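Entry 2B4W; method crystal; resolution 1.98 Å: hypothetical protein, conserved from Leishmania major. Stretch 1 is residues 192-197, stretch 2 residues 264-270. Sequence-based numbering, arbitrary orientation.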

# COMPACT_ATOMS: atom_id res chain seq x y z
N VAL A 192 -1.85 -3.82 6.24
CA VAL A 192 -2.38 -3.96 4.90
C VAL A 192 -2.02 -2.66 4.17
O VAL A 192 -2.15 -1.58 4.73
N ASN A 193 -1.55 -2.78 2.95
CA ASN A 193 -1.17 -1.63 2.14
C ASN A 193 -2.12 -1.51 0.96
O ASN A 193 -2.48 -0.41 0.54
N GLN A 194 -2.53 -2.64 0.39
CA GLN A 194 -3.51 -2.66 -0.68
C GLN A 194 -4.32 -3.96 -0.56
O GLN A 194 -3.72 -5.05 -0.53
N ALA A 195 -5.64 -3.78 -0.49
CA ALA A 195 -6.63 -4.84 -0.53
C ALA A 195 -7.33 -4.95 -1.89
O ALA A 195 -7.65 -4.00 -2.59
N TYR A 196 -7.57 -6.20 -2.27
CA TYR A 196 -8.15 -6.61 -3.54
C TYR A 196 -9.35 -7.52 -3.33
O TYR A 196 -9.29 -8.36 -2.43
N LEU A 197 -10.37 -7.34 -4.16
CA LEU A 197 -11.49 -8.27 -4.17
C LEU A 197 -11.20 -9.40 -5.15
O LEU A 197 -10.86 -9.17 -6.31
N VAL A 264 11.27 -3.27 3.37
CA VAL A 264 10.48 -2.90 2.20
C VAL A 264 9.01 -2.74 2.61
O VAL A 264 8.49 -3.53 3.38
N PHE A 265 8.36 -1.71 2.09
CA PHE A 265 7.00 -1.39 2.55
C PHE A 265 6.07 -1.36 1.36
O PHE A 265 6.20 -0.42 0.56
N ALA A 266 5.23 -2.37 1.27
CA ALA A 266 4.39 -2.68 0.13
C ALA A 266 3.55 -1.51 -0.36
O ALA A 266 2.95 -0.75 0.41
N SER A 267 3.50 -1.36 -1.67
CA SER A 267 2.64 -0.35 -2.29
C SER A 267 1.37 -1.00 -2.84
O SER A 267 0.26 -0.64 -2.48
N GLY A 268 1.56 -2.01 -3.69
CA GLY A 268 0.48 -2.88 -4.15
C GLY A 268 0.91 -3.72 -5.34
O GLY A 268 2.03 -3.62 -5.86
N ILE A 269 0.01 -4.56 -5.85
CA ILE A 269 0.31 -5.31 -7.06
C ILE A 269 -0.51 -4.85 -8.26
O ILE A 269 -1.60 -4.29 -8.15
N VAL A 270 0.07 -5.10 -9.43
CA VAL A 270 -0.64 -4.86 -10.69
C VAL A 270 -0.71 -6.17 -11.47
O VAL A 270 0.32 -6.80 -11.69

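Two strands running in roughly the same direction, 26° apart, are linked by one direct hydrogen bond, from a side chain to the backbone: Tyr196 OH donates to Ile269 O at 2.7 Å. The tyrosine, chi1 m, points toward stretch 2 and lays its ring along Ile269, whose CA-to-CB bond runs sideways. With chi1 p and chi2 t, the isoleucine places CD1 over one face of that ring, 4.3 Å from the ring centroid of Tyr196, while its CG1 lies 3.4 Å from Tyr196 CZ. Gly268 makes room here: a CB on it would sit 3.1 Å from Tyr196 OH and 3.3 Å from Gln194 CB, both tight. Gln194, chi1 t and chi2 p, also points in, and its CB rests 3.6 Å from Ser267 O. Asn193, chi1 m, is the most covered residue. Its ND2 comes within 3.0 Å of Ala266 O, but the angle is too poor for a hydrogen bond, and ND2 lies 3.2 Å from Phe265 CE1, oblique to the ring. Phe265, chi1 t, starts sideways, yet its ring end reaches this amide. Water 1 lies between the backbones, its O 2.9 Å from Asn193 O and 2.5 Å from Ser267 O, in hydrogen-bonding position to each; with other acceptors elsewhere in the structure it has too few protons to serve all at once. Ser267, chi1 m, has its CA-to-CB bond directed away, and its OG is hydrogen-bonded elsewhere in the structure.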

# COMPACT_ATOMS: atom_id res chain seq x y z
CB VAL A 192 -3.88 -4.21 4.87
CG1 VAL A 192 -4.39 -4.18 3.43
CG2 VAL A 192 -4.24 -5.53 5.52
CB ASN A 193 0.27 -1.75 1.68
CG ASN A 193 1.26 -1.47 2.81
OD1 ASN A 193 1.70 -2.39 3.49
ND2 ASN A 193 1.53 -0.18 2.98
CB GLN A 194 -2.85 -2.50 -2.05
CG GLN A 194 -3.81 -2.23 -3.21
CD GLN A 194 -4.33 -0.81 -3.13
OE1 GLN A 194 -3.63 0.08 -2.64
NE2 GLN A 194 -5.55 -0.56 -3.59
CB ALA A 195 -7.67 -4.69 0.57
CB TYR A 196 -7.13 -7.38 -4.39
CG TYR A 196 -5.92 -6.52 -4.72
CD1 TYR A 196 -4.88 -6.36 -3.84
CD2 TYR A 196 -5.86 -5.86 -5.95
CE1 TYR A 196 -3.77 -5.58 -4.14
CE2 TYR A 196 -4.77 -5.08 -6.26
CZ TYR A 196 -3.74 -4.94 -5.35
OH TYR A 196 -2.66 -4.14 -5.67
CB LEU A 197 -12.80 -7.60 -4.57
CG LEU A 197 -14.00 -8.54 -4.82
CD1 LEU A 197 -14.41 -9.19 -3.51
CD2 LEU A 197 -15.17 -7.79 -5.44
CB VAL A 264 10.50 -3.87 1.02
CG1 VAL A 264 11.81 -3.77 0.25
CG2 VAL A 264 10.22 -5.27 1.54
CB PHE A 265 7.13 -0.05 3.26
CG PHE A 265 5.86 0.57 3.79
CD1 PHE A 265 5.06 1.34 2.96
CD2 PHE A 265 5.49 0.40 5.12
CE1 PHE A 265 3.91 1.91 3.45
CE2 PHE A 265 4.33 0.98 5.61
CZ PHE A 265 3.53 1.74 4.78
CB ALA A 266 3.45 -3.85 0.48
CB SER A 267 3.38 0.39 -3.39
OG SER A 267 4.55 1.01 -2.88
CB ILE A 269 0.06 -6.82 -6.91
CG1 ILE A 269 -1.39 -7.06 -6.54
CG2 ILE A 269 1.07 -7.45 -5.97
CD1 ILE A 269 -1.87 -8.50 -6.46
CB VAL A 270 0.05 -3.78 -11.53
CG1 VAL A 270 -0.62 -3.62 -12.88
CG2 VAL A 270 0.07 -2.43 -10.81
O HOH W 1 -0.75 1.20 -1.08